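Putative RnfG subunit of electron transport complex (Thermotoga maritima, PDB 3DCZ) probably serves as the FMN-carrying subunit of a membrane-bound complex that couples electron transfer to the movement of ions across the membrane. Local coordinates at residues 116-121 against 136-141; 98-103 against 193-198; 154-159 against 175-180; 33-38 against 112-117. All coordinates share one frame; numbering follows the deposited sequence.

Overall arrangement
Three of the four contacts meet on the five-stranded antiparallel sheet. Contacts 1 and 4 share Val116 and Arg117 of edge strand 110-120, their centres about 11 Å apart, while contact 2 uses the neighbouring strand 98-107 and packs it against helix 188-206. Contacts 1 and 2 are joined through the sheet by the bond from Arg117 N to Val101 O (2.8 Å), and contacts 2 and 4 by that from Asn114 N to Cys103 O (2.8 Å). Contact 3 lies off the sheet, its centre about 15 Å from that of contact 1, linked to it by the salt bridge between Arg140 and Asp179. No FMN is present; Thr185, its predicted attachment point, is unmodelled.

Contact 1: 116-121 against 136-141; sequences VRVIDY and SIQRRF. With EDO (1,2-ethanediol), chain E.
Gln138 reaches across to Val118 and bonds its backbone, fastening a 3-10 turn to strand 110-120, an outermost strand of the antiparallel sheet. Val118 N gives its hydrogen to Gln138 OE1 at 2.9 Å, a nearly straight bond (173°) whose donor stands above the plane of the amide rather than in it. The glutamine chain is extended beyond CG (chi2 175°), which carries CD to the strand. Side chains flank the amide: CB and CG2 of Val118 lie against its CD and OE1, and Arg117, in one of its two conformers, crosses Gln138 at about a right angle, with CD of Arg117 3.9 Å from OE1 of Gln138.

A water takes the second place on Gln138 OE1 (2.9 Å) and also donates to Val116 O (2.7 Å), so the glutamine oxygen is tied to the strand directly and through solvent. An alanine at Gln138 would probably leave Val118 N without its acceptor and this water without one of its anchors.

Further along, Val116 CG2 rests on Phe141 CB at 4.3 Å, while the Phe141 ring leads away to Pro188, Val191 and Val192 of helix 188-206. The turn itself is held by Phe141 N bonding to Gln138 O. Arg139, also in one of two conformers, bonds an ethanediol, probably from the crystallisation liquor, with NH1 2.9 Å from O1 and NH2 3.0 Å from O2 of the diol.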
loop_
_atom_site.group_PDB
_atom_site.type_symbol
_atom_site.label_atom_id
_atom_site.label_comp_id
_atom_site.label_asym_id
_atom_site.label_seq_id
_atom_site.Cartn_x
_atom_site.Cartn_y
_atom_site.Cartn_z
ATOM N N VAL A 116 3.751 -0.585 -2.367
ATOM C CA VAL A 116 2.587 -0.056 -3.060
ATOM C C VAL A 116 2.757 -0.302 -4.545
ATOM O O VAL A 116 3.882 -0.187 -5.064
ATOM C CB VAL A 116 2.505 1.502 -2.871
ATOM C CG1 VAL A 116 1.314 2.075 -3.593
ATOM C CG2 VAL A 116 2.519 1.867 -1.404
ATOM N N ARG A 117 1.653 -0.596 -5.235
ATOM C CA ARG A 117 1.651 -0.672 -6.702
ATOM C C ARG A 117 0.347 -0.073 -7.189
ATOM O O ARG A 117 -0.717 -0.564 -6.823
ATOM C CB ARG A 117 1.759 -2.124 -7.170
ATOM C CG ARG A 117 1.591 -2.315 -8.680
ATOM C CD ARG A 117 2.856 -1.977 -9.433
ATOM N NE ARG A 117 3.575 -3.195 -9.828
ATOM C CZ ARG A 117 4.892 -3.293 -9.983
ATOM N NH1 ARG A 117 5.702 -2.258 -9.745
ATOM N NH2 ARG A 117 5.410 -4.467 -10.346
ATOM N N VAL A 118 0.438 0.947 -8.025
ATOM C CA VAL A 118 -0.728 1.597 -8.589
ATOM C C VAL A 118 -0.980 0.903 -9.909
ATOM O O VAL A 118 -0.068 0.818 -10.754
ATOM C CB VAL A 118 -0.456 3.133 -8.783
ATOM C CG1 VAL A 118 -1.695 3.806 -9.294
ATOM C CG2 VAL A 118 -0.022 3.769 -7.462
ATOM N N ILE A 119 -2.194 0.382 -10.101
ATOM C CA ILE A 119 -2.570 -0.269 -11.367
ATOM C C ILE A 119 -3.482 0.672 -12.140
ATOM O O ILE A 119 -4.526 1.084 -11.672
ATOM C CB ILE A 119 -3.324 -1.610 -11.185
ATOM C CG1 ILE A 119 -2.558 -2.595 -10.307
ATOM C CG2 ILE A 119 -3.524 -2.268 -12.530
ATOM C CD1 ILE A 119 -3.435 -3.714 -9.812
ATOM N N ASP A 120 -3.054 1.051 -13.333
ATOM C CA ASP A 120 -3.870 1.902 -14.170
ATOM C C ASP A 120 -4.424 1.057 -15.283
ATOM O O ASP A 120 -3.701 0.686 -16.204
ATOM C CB ASP A 120 -3.026 3.039 -14.731
ATOM C CG ASP A 120 -3.803 3.932 -15.657
ATOM O OD1 ASP A 120 -4.971 3.603 -15.993
ATOM O OD2 ASP A 120 -3.233 4.966 -16.067
ATOM N N TYR A 121 -5.707 0.738 -15.170
ATOM C CA TYR A 121 -6.353 -0.151 -16.126
ATOM C C TYR A 121 -6.766 0.599 -17.402
ATOM O O TYR A 121 -7.022 -0.033 -18.437
ATOM C CB TYR A 121 -7.565 -0.815 -15.477
ATOM C CG TYR A 121 -7.210 -1.952 -14.537
ATOM C CD1 TYR A 121 -6.856 -3.182 -15.049
ATOM C CD2 TYR A 121 -7.256 -1.793 -13.165
ATOM C CE1 TYR A 121 -6.546 -4.251 -14.227
ATOM C CE2 TYR A 121 -6.936 -2.864 -12.304
ATOM C CZ TYR A 121 -6.583 -4.097 -12.858
ATOM O OH TYR A 121 -6.277 -5.197 -12.065
ATOM N N SER A 136 9.601 3.883 -10.751
ATOM C CA SER A 136 10.593 4.467 -9.862
ATOM C C SER A 136 9.926 5.577 -9.042
ATOM O O SER A 136 10.281 5.775 -7.897
ATOM C CB SER A 136 11.849 4.984 -10.594
ATOM O OG SER A 136 11.665 6.217 -11.303
ATOM N N ILE A 137 8.969 6.305 -9.631
ATOM C CA ILE A 137 8.206 7.331 -8.925
ATOM C C ILE A 137 7.446 6.686 -7.765
ATOM O O ILE A 137 7.359 7.219 -6.668
ATOM C CB ILE A 137 7.175 8.028 -9.871
ATOM C CG1 ILE A 137 7.885 8.770 -11.013
ATOM C CG2 ILE A 137 6.301 9.013 -9.098
ATOM C CD1 ILE A 137 6.936 9.494 -11.960
ATOM N N GLN A 138 6.899 5.501 -8.024
ATOM C CA GLN A 138 6.097 4.830 -7.007
ATOM C C GLN A 138 6.920 4.438 -5.770
ATOM O O GLN A 138 6.374 4.303 -4.667
ATOM C CB GLN A 138 5.348 3.620 -7.581
ATOM C CG GLN A 138 4.179 4.044 -8.501
ATOM C CD GLN A 138 3.485 2.876 -9.188
ATOM O OE1 GLN A 138 3.179 1.862 -8.575
ATOM N NE2 GLN A 138 3.224 3.038 -10.484
ATOM N N ARG A 139 8.234 4.256 -5.930
ATOM C CA ARG A 139 9.088 3.889 -4.791
ATOM C C ARG A 139 9.239 5.048 -3.809
ATOM O O ARG A 139 9.702 4.856 -2.724
ATOM C CB ARG A 139 10.474 3.381 -5.244
ATOM C CG ARG A 139 10.429 2.019 -5.868
ATOM C CD ARG A 139 11.793 1.483 -6.355
ATOM N NE ARG A 139 11.535 0.347 -7.235
ATOM C CZ ARG A 139 11.153 -0.862 -6.819
ATOM N NH1 ARG A 139 11.096 -1.156 -5.540
ATOM N NH2 ARG A 139 10.861 -1.793 -7.695
ATOM N N ARG A 140 8.837 6.253 -4.209
ATOM C CA ARG A 140 8.826 7.387 -3.281
ATOM C C ARG A 140 7.801 7.174 -2.157
ATOM O O ARG A 140 7.898 7.832 -1.115
ATOM C CB ARG A 140 8.516 8.706 -4.012
ATOM C CG ARG A 140 9.540 9.124 -5.067
ATOM C CD ARG A 140 10.866 9.410 -4.427
ATOM N NE ARG A 140 11.862 9.972 -5.353
ATOM C CZ ARG A 140 12.013 11.265 -5.639
ATOM N NH1 ARG A 140 11.227 12.192 -5.125
ATOM N NH2 ARG A 140 12.973 11.630 -6.476
ATOM N N PHE A 141 6.866 6.247 -2.374
ATOM C CA PHE A 141 5.730 6.039 -1.452
ATOM C C PHE A 141 5.980 4.957 -0.380
ATOM O O PHE A 141 5.144 4.757 0.504
ATOM C CB PHE A 141 4.472 5.655 -2.238
ATOM C CG PHE A 141 3.903 6.755 -3.073
ATOM C CD1 PHE A 141 4.516 7.118 -4.263
ATOM C CD2 PHE A 141 2.771 7.429 -2.688
ATOM C CE1 PHE A 141 3.986 8.125 -5.069
ATOM C CE2 PHE A 141 2.250 8.437 -3.477
ATOM C CZ PHE A 141 2.848 8.776 -4.655
HETATM C C1 EDO E . 11.078 -4.610 -4.170
HETATM O O1 EDO E . 10.280 -3.457 -3.996
HETATM C C2 EDO E . 10.741 -5.286 -5.478
HETATM O O2 EDO E . 11.244 -4.551 -6.597
HETATM O O HOH W 1 5.219 0.163 -7.435
#

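Contact 2: 98-103 against 193-198; sequences VTVVAC and TALNLM
Val100 and Ala102 point from one face of their strand into helix 193-198, and the side-chain packing they make is apolar, with no hydrogen bond between the segments. The strand and helix axes approach to 9.2 Å and cross at -49°, close enough for small side chains to mesh directly.

Methyl-to-methyl packing comes first. Ala102 CB meets Leu195 CD2 at 3.5 Å, and the same CD2 lies 4.2 Å from Val100 CG1, so one leucine branch touches both strand residues. Leu195 and Val100 cross at about a right angle. The other Val100 branch, CG2, faces Ala194 CB at 4.0 Å; with its CG1 anti to the backbone N (chi1 -178°), the valine spreads its two methyls over successive helix residues.

The second kind of contact involves selenium. Residue 198 is a selenomethionine, and its SE sits 3.9 Å from Ala102 CB. Its terminal CE comes to 3.9 Å from the backbone oxygen Val100 O, bringing the end of the chain beside the strand backbone as well as its side chains.

All five touching residues are buried, as expected for a helix laid on a sheet. Strand 98-107 runs between strands 83-90 and 110-120, where Leu87 packs on Met198 and Val116 on Val100. Val101 and Cys103 point to the other face of the sheet, which helix 22-31 covers; the strand is thus sandwiched between that helix and helix 188-206.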
loop_
_atom_site.group_PDB
_atom_site.type_symbol
_atom_site.label_atom_id
_atom_site.label_comp_id
_atom_site.label_asym_id
_atom_site.label_seq_id
_atom_site.Cartn_x
_atom_site.Cartn_y
_atom_site.Cartn_z
ATOM N N VAL A 98 -8.325 3.178 -12.141
ATOM C CA VAL A 98 -7.129 3.011 -11.282
ATOM C C VAL A 98 -7.466 2.390 -9.931
ATOM O O VAL A 98 -8.438 2.763 -9.275
ATOM C CB VAL A 98 -6.371 4.351 -11.027
ATOM C CG1 VAL A 98 -5.154 4.138 -10.119
ATOM C CG2 VAL A 98 -5.945 5.003 -12.358
ATOM N N THR A 99 -6.624 1.447 -9.506
ATOM C CA THR A 99 -6.659 0.880 -8.186
ATOM C C THR A 99 -5.243 0.916 -7.582
ATOM O O THR A 99 -4.263 0.600 -8.269
ATOM C CB THR A 99 -7.118 -0.601 -8.204
ATOM O OG1 THR A 99 -8.453 -0.658 -8.717
ATOM C CG2 THR A 99 -7.104 -1.215 -6.804
ATOM N N VAL A 100 -5.152 1.242 -6.300
ATOM C CA VAL A 100 -3.871 1.216 -5.601
ATOM C C VAL A 100 -3.825 -0.069 -4.727
ATOM O O VAL A 100 -4.728 -0.261 -3.895
ATOM C CB VAL A 100 -3.709 2.416 -4.628
ATOM C CG1 VAL A 100 -2.312 2.364 -3.969
ATOM C CG2 VAL A 100 -3.918 3.748 -5.351
ATOM N N VAL A 101 -2.798 -0.908 -4.911
ATOM C CA VAL A 101 -2.606 -2.149 -4.127
ATOM C C VAL A 101 -1.484 -1.836 -3.141
ATOM O O VAL A 101 -0.510 -1.161 -3.492
ATOM C CB VAL A 101 -2.200 -3.353 -5.050
ATOM C CG1 VAL A 101 -1.952 -4.598 -4.212
ATOM C CG2 VAL A 101 -3.321 -3.562 -6.126
ATOM N N ALA A 102 -1.622 -2.267 -1.909
ATOM C CA ALA A 102 -0.613 -1.991 -0.892
ATOM C C ALA A 102 -0.510 -3.128 0.092
ATOM O O ALA A 102 -1.485 -3.820 0.335
ATOM C CB ALA A 102 -0.895 -0.677 -0.171
ATOM N N CYS A 103 0.679 -3.285 0.654
ATOM C CA CYS A 103 0.975 -4.294 1.655
ATOM C C CYS A 103 1.413 -3.575 2.936
ATOM O O CYS A 103 2.319 -2.738 2.935
ATOM C CB CYS A 103 2.128 -5.223 1.204
ATOM S SG CYS A 103 2.666 -6.334 2.536
ATOM N N THR A 193 -4.147 9.419 -0.354
ATOM C CA THR A 193 -5.465 9.321 0.280
ATOM C C THR A 193 -5.904 7.868 0.379
ATOM O O THR A 193 -6.340 7.405 1.449
ATOM C CB THR A 193 -6.493 10.158 -0.488
ATOM O OG1 THR A 193 -6.145 11.554 -0.359
ATOM C CG2 THR A 193 -7.904 9.965 0.070
ATOM N N ALA A 194 -5.807 7.149 -0.737
ATOM C CA ALA A 194 -6.117 5.713 -0.768
ATOM C C ALA A 194 -5.328 4.925 0.304
ATOM O O ALA A 194 -5.885 4.121 1.071
ATOM C CB ALA A 194 -5.858 5.150 -2.173
ATOM N N LEU A 195 -4.033 5.186 0.375
ATOM C CA LEU A 195 -3.150 4.530 1.355
ATOM C C LEU A 195 -3.605 4.835 2.792
ATOM O O LEU A 195 -3.691 3.941 3.642
ATOM C CB LEU A 195 -1.697 4.979 1.128
ATOM C CG LEU A 195 -1.078 4.384 -0.133
ATOM C CD1 LEU A 195 0.293 5.040 -0.383
ATOM C CD2 LEU A 195 -0.960 2.826 -0.048
ATOM N N ASN A 196 -3.919 6.101 3.053
ATOM C CA ASN A 196 -4.388 6.487 4.354
ATOM C C ASN A 196 -5.704 5.787 4.728
ATOM O O ASN A 196 -5.928 5.410 5.872
ATOM C CB ASN A 196 -4.565 7.997 4.421
ATOM C CG ASN A 196 -3.266 8.746 4.620
ATOM O OD1 ASN A 196 -2.320 8.226 5.243
ATOM N ND2 ASN A 196 -3.232 9.986 4.152
ATOM N N LEU A 197 -6.604 5.634 3.762
ATOM C CA LEU A 197 -7.842 4.919 4.020
ATOM C C LEU A 197 -7.639 3.447 4.312
ATOM O O LEU A 197 -8.321 2.868 5.175
ATOM C CB LEU A 197 -8.827 5.114 2.859
ATOM C CG LEU A 197 -9.379 6.531 2.691
ATOM C CD1 LEU A 197 -10.242 6.574 1.433
ATOM C CD2 LEU A 197 -10.135 6.905 3.946
HETATM N N MSE A 198 -6.745 2.806 3.561
HETATM C CA MSE A 198 -6.453 1.403 3.790
HETATM C C MSE A 198 -5.899 1.192 5.202
HETATM O O MSE A 198 -6.262 0.250 5.891
HETATM C CB MSE A 198 -5.470 0.902 2.718
HETATM C CG MSE A 198 -6.146 0.558 1.421
HETATM SE SE MSE A 198 -4.768 -0.087 0.135
HETATM C CE MSE A 198 -4.859 1.496 -0.451
#

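Contact 3: 154-159 against 175-180; sequences RVDKDA and VKVSDV
Asp156 turns its carboxylate onto the backbone and hydroxyl of Ser178 and the backbone of Val177, and this grip is the tight part of the contact. Asp156 OD1 accepts two amides: Ser178 N arrives on its syn lone pair at 3.1 Å, and Val177 N at 3.0 Å from above the carboxylate plane. The second oxygen, Asp156 OD2, also uses its syn lone pair, taking the hydroxyl hydrogen of Ser178 OG at 2.6 Å. Three bonds therefore fix the rotation of this buried carboxylate. Its CG sits between the backbone N and the carbonyl carbon (chi1 66°), and Leu161 and Pro162 pack on the side chain.

The grip sits at the end of a two-stranded parallel sheet made by strands 154-155 and 174-175. Val175 N donates to Arg154 O at 2.9 Å, and Asp156 N returns a bond to Val175 O at 2.9 Å, this one more bent (132°). Ser178 lies within the type I turn from Val177 to Val180, so the aspartate holds the start of that turn beside the end of the strand pair.

The apolar packing is slacker, with Val155 CB 4.2 Å from Val177 CG2; Pro188 of helix 188-206 touches both valines. Toward solvent, the exposed Arg154 spreads its guanidinium over Ala159, whose CB stands 3.6 Å above the centre of that flat group. CB of Lys176 points away from segment 154-159, but its CG lies 3.9 Å from Asp156 OD2, and its NZ bonds Gly164 O.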
loop_
_atom_site.group_PDB
_atom_site.type_symbol
_atom_site.label_atom_id
_atom_site.label_comp_id
_atom_site.label_asym_id
_atom_site.label_seq_id
_atom_site.Cartn_x
_atom_site.Cartn_y
_atom_site.Cartn_z
ATOM N N ARG A 154 1.334 12.200 3.632
ATOM C CA ARG A 154 1.033 13.410 2.889
ATOM C C ARG A 154 2.147 13.640 1.894
ATOM O O ARG A 154 3.293 13.221 2.129
ATOM C CB ARG A 154 0.858 14.567 3.840
ATOM C CG ARG A 154 1.985 14.791 4.706
ATOM C CD ARG A 154 1.636 15.901 5.710
ATOM N NE ARG A 154 2.715 15.975 6.663
ATOM C CZ ARG A 154 3.044 17.061 7.339
ATOM N NH1 ARG A 154 2.354 18.176 7.200
ATOM N NH2 ARG A 154 4.059 16.987 8.158
ATOM N N VAL A 155 1.796 14.249 0.770
ATOM C CA VAL A 155 2.821 14.640 -0.194
ATOM C C VAL A 155 3.653 15.808 0.364
ATOM O O VAL A 155 3.172 16.576 1.212
ATOM C CB VAL A 155 2.178 14.977 -1.564
ATOM C CG1 VAL A 155 1.431 13.765 -2.115
ATOM C CG2 VAL A 155 1.270 16.237 -1.485
ATOM N N ASP A 156 4.895 15.967 -0.110
ATOM C CA ASP A 156 5.800 16.971 0.486
ATOM C C ASP A 156 5.294 18.412 0.360
ATOM O O ASP A 156 5.563 19.226 1.251
ATOM C CB ASP A 156 7.272 16.810 0.040
ATOM C CG ASP A 156 7.505 17.078 -1.431
ATOM O OD1 ASP A 156 6.805 16.508 -2.296
ATOM O OD2 ASP A 156 8.469 17.837 -1.709
ATOM N N LYS A 157 4.552 18.709 -0.721
ATOM C CA LYS A 157 3.952 20.048 -0.929
ATOM C C LYS A 157 3.107 20.396 0.278
ATOM O O LYS A 157 3.145 21.510 0.764
ATOM C CB LYS A 157 3.093 20.102 -2.198
ATOM C CG LYS A 157 3.822 20.687 -3.380
ATOM C CD LYS A 157 3.055 20.493 -4.688
ATOM N N ASP A 158 2.362 19.417 0.774
ATOM C CA ASP A 158 1.460 19.629 1.874
ATOM C C ASP A 158 2.252 19.883 3.170
ATOM O O ASP A 158 1.785 20.615 4.032
ATOM C CB ASP A 158 0.479 18.473 1.993
ATOM C CG ASP A 158 -0.610 18.488 0.897
ATOM O OD1 ASP A 158 -0.818 19.529 0.200
ATOM O OD2 ASP A 158 -1.335 17.480 0.780
ATOM N N ALA A 159 3.472 19.359 3.251
ATOM C CA ALA A 159 4.339 19.542 4.416
ATOM C C ALA A 159 5.255 20.780 4.280
ATOM O O ALA A 159 6.144 21.022 5.132
ATOM C CB ALA A 159 5.170 18.288 4.650
ATOM N N VAL A 175 5.750 11.846 1.497
ATOM C CA VAL A 175 6.088 11.309 0.189
ATOM C C VAL A 175 6.609 12.450 -0.658
ATOM O O VAL A 175 5.852 13.381 -0.980
ATOM C CB VAL A 175 4.852 10.665 -0.459
ATOM C CG1 VAL A 175 5.161 10.211 -1.928
ATOM C CG2 VAL A 175 4.344 9.495 0.454
ATOM N N LYS A 176 7.889 12.362 -1.036
ATOM C CA LYS A 176 8.516 13.426 -1.786
ATOM C C LYS A 176 8.259 13.180 -3.260
ATOM O O LYS A 176 8.743 12.195 -3.807
ATOM C CB LYS A 176 10.011 13.488 -1.500
ATOM C CG LYS A 176 10.648 14.694 -2.154
ATOM C CD LYS A 176 12.077 14.850 -1.727
ATOM C CE LYS A 176 12.656 16.147 -2.272
ATOM N NZ LYS A 176 14.091 16.229 -1.947
ATOM N N VAL A 177 7.486 14.060 -3.875
ATOM C CA VAL A 177 7.212 13.966 -5.316
ATOM C C VAL A 177 7.380 15.300 -6.047
ATOM O O VAL A 177 7.327 15.329 -7.279
ATOM C CB VAL A 177 5.795 13.369 -5.605
ATOM C CG1 VAL A 177 5.775 11.858 -5.375
ATOM C CG2 VAL A 177 4.701 14.069 -4.793
ATOM N N SER A 178 7.629 16.383 -5.298
ATOM C CA SER A 178 7.653 17.729 -5.862
ATOM C C SER A 178 8.727 17.907 -6.934
ATOM O O SER A 178 8.612 18.795 -7.781
ATOM C CB SER A 178 7.861 18.756 -4.743
ATOM O OG SER A 178 9.127 18.581 -4.138
ATOM N N ASP A 179 9.759 17.073 -6.894
ATOM C CA ASP A 179 10.853 17.131 -7.870
ATOM C C ASP A 179 10.611 16.275 -9.131
ATOM O O ASP A 179 11.372 16.368 -10.100
ATOM C CB ASP A 179 12.187 16.755 -7.203
ATOM C CG ASP A 179 12.144 15.410 -6.513
ATOM O OD1 ASP A 179 11.067 15.030 -6.003
ATOM O OD2 ASP A 179 13.196 14.741 -6.470
ATOM N N VAL A 180 9.557 15.463 -9.127
ATOM C CA VAL A 180 9.179 14.666 -10.298
ATOM C C VAL A 180 8.314 15.502 -11.241
ATOM O O VAL A 180 7.201 15.903 -10.886
ATOM C CB VAL A 180 8.399 13.387 -9.903
#

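Contact 4: 33-38 against 112-117; sequences KDPLTG and MLNSVR
Segment 33-38 follows helix 22-31 as a loop and passes beside strand 112-117, the nearest CA atoms being those of Pro35 and Ser115 at 6.7 Å. Asn114 makes the direct bond between the two: its ND2 donates to Lys33 O at 3.1 Å, from above that carbonyl's plane and with a bent angle of 142°. The same ND2 also bonds Val31 O, so one amide group holds two carbonyls where helix 22-31 gives way to the loop. CG of Asn114 stands anti to the backbone N (chi1 -175°), and a chi2 of 71° turns OD1 to 3.1 Å from Pro35 CD. Pro35 CG lies 3.3 Å from Asn114 O, a buried carbonyl oxygen that finds no hydrogen-bond partner. A leucine at Asn114 would probably leave the carbonyls of Lys33 and Val31 without this shared donor.

Water adds a second link, donating to Lys33 O (2.8 Å) and accepting from Ser115 OG (2.8 Å). Within the loop, Asp34 OD1 takes Leu36 N at 2.8 Å, closing an Asx turn, and Thr37 N at 3.1 Å, which extends it to an Asx motif. On the strand side, Asn114 and Ser115 both face Cys103, the pattern of a classic beta bulge.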
loop_
_atom_site.group_PDB
_atom_site.type_symbol
_atom_site.label_atom_id
_atom_site.label_comp_id
_atom_site.label_asym_id
_atom_site.label_seq_id
_atom_site.Cartn_x
_atom_site.Cartn_y
_atom_site.Cartn_z
ATOM N N LYS A 33 7.137 -8.211 -2.012
ATOM C CA LYS A 33 8.611 -8.193 -2.027
ATOM C C LYS A 33 9.095 -7.135 -1.048
ATOM O O LYS A 33 8.519 -6.013 -0.932
ATOM C CB LYS A 33 9.143 -7.918 -3.439
ATOM C CG LYS A 33 8.743 -8.990 -4.475
ATOM C CD LYS A 33 9.448 -8.759 -5.807
ATOM C CE LYS A 33 9.127 -9.844 -6.803
ATOM N NZ LYS A 33 9.694 -9.523 -8.149
ATOM N N ASP A 34 10.172 -7.451 -0.341
ATOM C CA ASP A 34 10.786 -6.525 0.577
ATOM C C ASP A 34 11.405 -5.369 -0.203
ATOM O O ASP A 34 12.195 -5.599 -1.138
ATOM C CB ASP A 34 11.827 -7.287 1.365
ATOM C CG ASP A 34 12.470 -6.489 2.459
ATOM O OD1 ASP A 34 12.948 -5.374 2.238
ATOM O OD2 ASP A 34 12.596 -7.046 3.567
ATOM N N PRO A 35 11.031 -4.123 0.132
ATOM C CA PRO A 35 11.512 -2.998 -0.673
ATOM C C PRO A 35 13.000 -2.674 -0.457
ATOM O O PRO A 35 13.590 -1.923 -1.238
ATOM C CB PRO A 35 10.634 -1.833 -0.216
ATOM C CG PRO A 35 10.339 -2.159 1.191
ATOM C CD PRO A 35 10.165 -3.648 1.237
ATOM N N LEU A 36 13.578 -3.217 0.612
ATOM C CA LEU A 36 14.991 -3.017 0.908
ATOM C C LEU A 36 15.890 -4.110 0.325
ATOM O O LEU A 36 16.981 -3.802 -0.136
ATOM C CB LEU A 36 15.205 -2.902 2.408
ATOM C CG LEU A 36 14.434 -1.784 3.129
ATOM C CD1 LEU A 36 14.948 -1.729 4.594
ATOM C CD2 LEU A 36 14.594 -0.465 2.421
ATOM N N THR A 37 15.452 -5.371 0.364
ATOM C CA THR A 37 16.239 -6.509 -0.160
ATOM C C THR A 37 15.841 -6.896 -1.587
ATOM O O THR A 37 16.619 -7.534 -2.275
ATOM C CB THR A 37 16.076 -7.753 0.725
ATOM O OG1 THR A 37 14.774 -8.313 0.532
ATOM C CG2 THR A 37 16.312 -7.432 2.215
ATOM N N GLY A 38 14.600 -6.589 -1.988
ATOM C CA GLY A 38 14.048 -7.009 -3.283
ATOM C C GLY A 38 13.531 -8.438 -3.343
ATOM O O GLY A 38 13.111 -8.921 -4.409
HETATM N N MSE A 112 3.359 -1.132 9.526
HETATM C CA MSE A 112 4.242 -0.419 8.619
HETATM C C MSE A 112 3.743 -0.641 7.196
HETATM O O MSE A 112 3.107 -1.642 6.896
HETATM C CB MSE A 112 5.705 -0.844 8.783
HETATM C CG MSE A 112 6.025 -2.162 8.186
HETATM SE SE MSE A 112 7.850 -2.628 8.425
HETATM C CE MSE A 112 7.892 -2.795 10.307
ATOM N N LEU A 113 3.946 0.361 6.351
ATOM C CA LEU A 113 3.646 0.268 4.925
ATOM C C LEU A 113 4.854 -0.328 4.201
ATOM O O LEU A 113 5.934 0.290 4.159
ATOM C CB LEU A 113 3.319 1.640 4.316
ATOM C CG LEU A 113 3.098 1.660 2.818
ATOM C CD1 LEU A 113 1.954 0.692 2.380
ATOM C CD2 LEU A 113 2.769 3.079 2.318
ATOM N N ASN A 114 4.706 -1.556 3.692
ATOM C CA ASN A 114 5.824 -2.232 3.027
ATOM C C ASN A 114 6.014 -1.783 1.605
ATOM O O ASN A 114 7.136 -1.564 1.183
ATOM C CB ASN A 114 5.600 -3.743 3.051
ATOM C CG ASN A 114 6.773 -4.542 2.479
ATOM O OD1 ASN A 114 7.834 -4.612 3.121
ATOM N ND2 ASN A 114 6.586 -5.186 1.289
ATOM N N SER A 115 4.924 -1.747 0.834
ATOM C CA SER A 115 5.018 -1.518 -0.599
ATOM C C SER A 115 3.695 -1.173 -1.198
ATOM O O SER A 115 2.657 -1.401 -0.608
ATOM C CB SER A 115 5.633 -2.730 -1.299
ATOM O OG SER A 115 5.822 -2.577 -2.683
ATOM N N VAL A 116 3.751 -0.585 -2.367
ATOM C CA VAL A 116 2.587 -0.056 -3.060
ATOM C C VAL A 116 2.757 -0.302 -4.545
ATOM O O VAL A 116 3.882 -0.187 -5.064
ATOM C CB VAL A 116 2.505 1.502 -2.871
ATOM C CG1 VAL A 116 1.314 2.075 -3.593
ATOM C CG2 VAL A 116 2.519 1.867 -1.404
ATOM N N ARG A 117 1.653 -0.596 -5.235
ATOM C CA ARG A 117 1.651 -0.672 -6.702
ATOM C C ARG A 117 0.347 -0.073 -7.189
ATOM O O ARG A 117 -0.717 -0.564 -6.823
ATOM C CB ARG A 117 1.759 -2.124 -7.170
ATOM C CG ARG A 117 1.591 -2.315 -8.680
ATOM C CD ARG A 117 2.856 -1.977 -9.433
ATOM N NE ARG A 117 3.575 -3.195 -9.828
ATOM C CZ ARG A 117 4.892 -3.293 -9.983
ATOM N NH1 ARG A 117 5.702 -2.258 -9.745
ATOM N NH2 ARG A 117 5.410 -4.467 -10.346
HETATM O O HOH W 2 7.964 -4.327 -3.100
HETATM O O HOH W 3 9.759 -6.000 4.782
#